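Local coordinates for putative sensory box/GGDEF family protein (Vibrio parahaemolyticus, PDB 3LID), which probably makes cyclic di-GMP from two GTP molecules through its GGDEF domain, the present chain being its extracellular PDC-fold sensor domain, at residues N11-A16 / A238-S243; H21-T26 / L247-S252. All coordinates share one frame; numbering follows the deposited sequence.

In the fold
Near the N terminus the chain enters helix 9-45, a long helix of the PDC-type sensor domain that passes along the six-stranded antiparallel sheet before the chain builds the other, seven-stranded one. More than 200 residues beyond 11-16, strands 239-242 and 246-254 pack on the N-terminal half of that helix, which strand 189-195 has reached before them. Contact 1 closes the loop from 11-16 to 238-243 and contact 2 the one from 21-26 to 247-252; the two loops cross rather than nest. Their centres lie about 10 Å apart, bridged by the pairing of the two strands, including the probable hydrogen bond from Ser-241 N to Ile-248 O. Together they join one helix to two neighbouring antiparallel strands.

Contact 1: N11-A16 / A238-S243; sequences NVENTA and AGYSYS
Ala-16 sets its methyl squarely over one face of the Tyr-240 ring, CB lying 3.6 Å from the ring centroid and 14° off the normal. This CH-pi contact is close to centred, so the methyl meets the ring carbons broadly instead of resting on one edge. It illustrates how a small helical residue can let an aromatic ring lie close beneath a helix. The ring gets there because Tyr-240 CG sits between the backbone N and the carbonyl carbon (chi1 66°), which sends the phenol slantwise across the helix, its hydroxyl towards Glu-13, whose CG comes 3.7 Å from Tyr-240 OH.

One helical turn earlier the theme repeats less centrally. Val-12 lies over a face of the Tyr-242 ring, with CG1 at 4.1 Å from the centroid, displaced towards the CG side; the two side chains meet at about a right angle. Branch CG2 reaches the far part of the same ring, 4.2 Å from Tyr-242 CZ. The hydroxyl of Tyr-242 is hydrogen-bonded to Asn-269, which helps hold the phenolic end, while Leu-247 of the adjoining strand touches Val-12, Ala-16 and Tyr-240.

Helix and strand run nearly antiparallel, at 151°, bringing two tyrosines two residues apart beneath two helical residues one turn apart. The chemistry implies an interface held by dispersion and CH-pi attraction, where even Tyr-240 OH meets an aliphatic carbon.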
# COMPACT_ATOMS: atom_id res chain seq x y z
N ASN A 11 28.22 7.94 17.10
CA ASN A 11 27.57 8.28 15.84
C ASN A 11 26.53 7.25 15.36
O ASN A 11 25.46 7.60 14.88
CB ASN A 11 28.63 8.68 14.81
CG ASN A 11 29.58 9.76 15.38
OD1 ASN A 11 30.74 9.90 14.96
ND2 ASN A 11 29.10 10.50 16.38
N VAL A 12 26.79 5.98 15.62
CA VAL A 12 25.78 4.97 15.40
C VAL A 12 24.56 5.30 16.23
O VAL A 12 23.43 5.28 15.73
CB VAL A 12 26.30 3.57 15.71
CG1 VAL A 12 25.19 2.53 15.61
CG2 VAL A 12 27.47 3.26 14.77
N GLU A 13 24.77 5.63 17.49
CA GLU A 13 23.65 5.85 18.36
C GLU A 13 22.88 7.09 17.96
O GLU A 13 21.66 7.17 18.12
CB GLU A 13 24.11 5.98 19.82
CG GLU A 13 24.58 4.56 20.31
CD GLU A 13 25.18 4.56 21.71
OE1 GLU A 13 24.96 5.58 22.39
OE2 GLU A 13 25.85 3.53 22.07
N ASN A 14 23.60 8.10 17.56
CA ASN A 14 22.93 9.39 17.29
C ASN A 14 22.13 9.20 16.01
O ASN A 14 21.06 9.74 15.87
CB ASN A 14 23.94 10.48 17.08
CG ASN A 14 24.56 10.96 18.43
OD1 ASN A 14 23.92 10.91 19.48
ND2 ASN A 14 25.80 11.41 18.37
N THR A 15 22.67 8.40 15.10
CA THR A 15 21.94 8.16 13.82
C THR A 15 20.70 7.34 14.13
O THR A 15 19.62 7.58 13.56
CB THR A 15 22.79 7.42 12.81
OG1 THR A 15 23.89 8.26 12.41
CG2 THR A 15 21.98 7.13 11.51
N ALA A 16 20.83 6.42 15.08
CA ALA A 16 19.69 5.57 15.39
C ALA A 16 18.59 6.41 16.01
O ALA A 16 17.35 6.17 15.72
CB ALA A 16 20.14 4.44 16.33
N ALA A 238 9.32 0.05 18.70
CA ALA A 238 10.34 0.78 18.00
C ALA A 238 11.69 0.68 18.67
O ALA A 238 11.82 0.88 19.90
CB ALA A 238 9.95 2.24 17.90
N GLY A 239 12.71 0.52 17.88
CA GLY A 239 14.05 0.29 18.52
C GLY A 239 15.13 0.25 17.49
O GLY A 239 14.93 0.54 16.30
N TYR A 240 16.33 -0.14 17.89
CA TYR A 240 17.29 -0.35 16.84
C TYR A 240 18.27 -1.44 17.32
O TYR A 240 18.28 -1.82 18.51
CB TYR A 240 18.03 0.92 16.56
CG TYR A 240 18.91 1.38 17.73
CD1 TYR A 240 20.25 0.96 17.84
CD2 TYR A 240 18.43 2.35 18.61
CE1 TYR A 240 21.06 1.44 18.98
CE2 TYR A 240 19.21 2.86 19.67
CZ TYR A 240 20.50 2.39 19.84
OH TYR A 240 21.22 3.01 20.88
N SER A 241 19.00 -1.95 16.36
CA SER A 241 20.08 -2.90 16.62
C SER A 241 21.24 -2.64 15.69
O SER A 241 21.07 -2.22 14.59
CB SER A 241 19.55 -4.33 16.45
OG SER A 241 20.45 -5.24 17.04
N TYR A 242 22.48 -2.89 16.16
CA TYR A 242 23.63 -2.64 15.32
C TYR A 242 24.49 -3.88 15.46
O TYR A 242 24.88 -4.25 16.61
CB TYR A 242 24.41 -1.43 15.86
CG TYR A 242 25.71 -1.19 15.10
CD1 TYR A 242 25.70 -0.90 13.74
CD2 TYR A 242 26.94 -1.23 15.75
CE1 TYR A 242 26.85 -0.64 13.05
CE2 TYR A 242 28.14 -0.98 15.05
CZ TYR A 242 28.09 -0.71 13.71
OH TYR A 242 29.24 -0.49 12.97
N SER A 243 24.72 -4.54 14.33
CA SER A 243 25.39 -5.85 14.22
C SER A 243 26.90 -5.71 13.97
O SER A 243 27.54 -6.69 13.71
CB SER A 243 24.81 -6.61 12.98
OG SER A 243 25.18 -5.92 11.78

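Contact 2: H21-T26 / L247-S252; sequences HQLAYT and LIAFSS
Apolar contact centres on Leu-23, which points from helix 21-26 at the strand backbone. Its CD1 lies 3.5 Å from Phe-250 N and 4.0 Å from Ala-249 CB, so one methyl presses on both a peptide unit and a small side chain. With CG anti to the carbonyl carbon (chi1 -68°) and the chain extended beyond it, that methyl is carried up to the strand. Nearer the helix backbone, Ser-251 OG rests in van der Waals contact 3.5 Å from Leu-23 CB. Ile-191 and Leu-263 add further apolar surface around Leu-23, and Phe-250 turns its ring to the other side of the sheet.

Polar contact is indirect. A water links the two segments: it donates to Leu-23 O at 2.7 Å and is hydrogen-bonded to Ser-251 OG, also at 2.7 Å.

As an example of a helix running at a shallow angle, 29° here, to the strand segment it packs on, the contact has small residues, Ala-249 and Ser-251, admitting a leucine close to the strand. Its chemistry implies mainly apolar packing, with one water bridging the buried Ser-251 hydroxyl and Leu-23 O beside it.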
# COMPACT_ATOMS: atom_id res chain seq x y z
N HIS A 21 13.18 8.98 15.11
CA HIS A 21 12.24 10.10 14.89
C HIS A 21 11.60 9.96 13.52
O HIS A 21 10.41 10.24 13.35
CB HIS A 21 12.94 11.47 14.98
CG HIS A 21 13.40 11.77 16.38
ND1 HIS A 21 12.54 11.70 17.45
CD2 HIS A 21 14.61 12.12 16.88
CE1 HIS A 21 13.21 11.98 18.56
NE2 HIS A 21 14.47 12.25 18.24
N GLN A 22 12.41 9.60 12.53
CA GLN A 22 11.91 9.54 11.14
C GLN A 22 10.80 8.45 11.12
O GLN A 22 9.73 8.62 10.46
CB GLN A 22 12.99 9.09 10.17
CG GLN A 22 12.50 9.02 8.69
CD GLN A 22 11.96 10.34 8.21
OE1 GLN A 22 12.65 11.39 8.27
NE2 GLN A 22 10.67 10.36 7.81
N LEU A 23 11.09 7.29 11.72
CA LEU A 23 10.09 6.19 11.71
C LEU A 23 8.77 6.63 12.38
O LEU A 23 7.70 6.26 11.94
CB LEU A 23 10.64 4.92 12.39
CG LEU A 23 11.79 4.30 11.60
CD1 LEU A 23 12.32 3.12 12.46
CD2 LEU A 23 11.27 3.70 10.27
N ALA A 24 8.84 7.41 13.47
CA ALA A 24 7.63 7.90 14.06
C ALA A 24 6.88 8.85 13.12
O ALA A 24 5.64 8.80 13.07
CB ALA A 24 7.97 8.62 15.46
N TYR A 25 7.62 9.74 12.46
CA TYR A 25 7.06 10.68 11.49
C TYR A 25 6.29 9.91 10.37
O TYR A 25 5.12 10.24 10.04
CB TYR A 25 8.19 11.43 10.87
CG TYR A 25 7.79 12.50 9.89
CD1 TYR A 25 7.80 13.84 10.28
CD2 TYR A 25 7.48 12.21 8.57
CE1 TYR A 25 7.47 14.86 9.36
CE2 TYR A 25 7.16 13.20 7.67
CZ TYR A 25 7.15 14.51 8.07
OH TYR A 25 6.84 15.49 7.14
N THR A 26 7.00 8.96 9.81
CA THR A 26 6.45 8.32 8.63
C THR A 26 5.31 7.44 9.09
O THR A 26 4.30 7.27 8.37
CB THR A 26 7.55 7.51 7.95
OG1 THR A 26 8.51 8.44 7.45
CG2 THR A 26 6.95 6.69 6.76
N LEU A 247 23.41 -0.78 10.82
CA LEU A 247 22.51 -0.26 11.85
C LEU A 247 21.09 -0.39 11.28
O LEU A 247 20.88 0.03 10.15
CB LEU A 247 22.75 1.22 11.99
CG LEU A 247 21.65 1.92 12.81
CD1 LEU A 247 21.54 1.41 14.28
CD2 LEU A 247 21.87 3.45 12.75
N ILE A 248 20.22 -1.06 11.99
CA ILE A 248 18.83 -1.17 11.52
C ILE A 248 17.97 -0.52 12.62
O ILE A 248 18.01 -0.94 13.81
CB ILE A 248 18.42 -2.61 11.39
CG1 ILE A 248 19.31 -3.30 10.34
CG2 ILE A 248 16.93 -2.70 10.93
CD1 ILE A 248 19.02 -4.67 10.29
N ALA A 249 17.18 0.49 12.22
CA ALA A 249 16.20 1.05 13.08
C ALA A 249 14.82 0.57 12.56
O ALA A 249 14.68 0.41 11.34
CB ALA A 249 16.27 2.57 13.08
N PHE A 250 13.94 0.24 13.48
CA PHE A 250 12.69 -0.42 13.07
C PHE A 250 11.52 0.07 13.90
O PHE A 250 11.65 0.52 15.08
CB PHE A 250 12.84 -1.95 13.22
CG PHE A 250 13.43 -2.38 14.60
CD1 PHE A 250 12.62 -2.54 15.71
CD2 PHE A 250 14.82 -2.59 14.71
CE1 PHE A 250 13.19 -2.90 16.97
CE2 PHE A 250 15.38 -2.94 15.95
CZ PHE A 250 14.58 -3.08 17.04
N SER A 251 10.34 0.01 13.29
CA SER A 251 9.14 0.31 14.01
C SER A 251 8.06 -0.51 13.29
O SER A 251 8.32 -1.11 12.24
CB SER A 251 8.79 1.80 14.02
OG SER A 251 8.52 2.17 12.67
N SER A 252 6.87 -0.52 13.85
CA SER A 252 5.73 -1.28 13.26
C SER A 252 4.46 -0.45 13.23
O SER A 252 4.19 0.30 14.21
CB SER A 252 5.50 -2.61 13.98
OG SER A 252 6.68 -3.39 13.92
O HOH W 1 6.50 3.98 12.90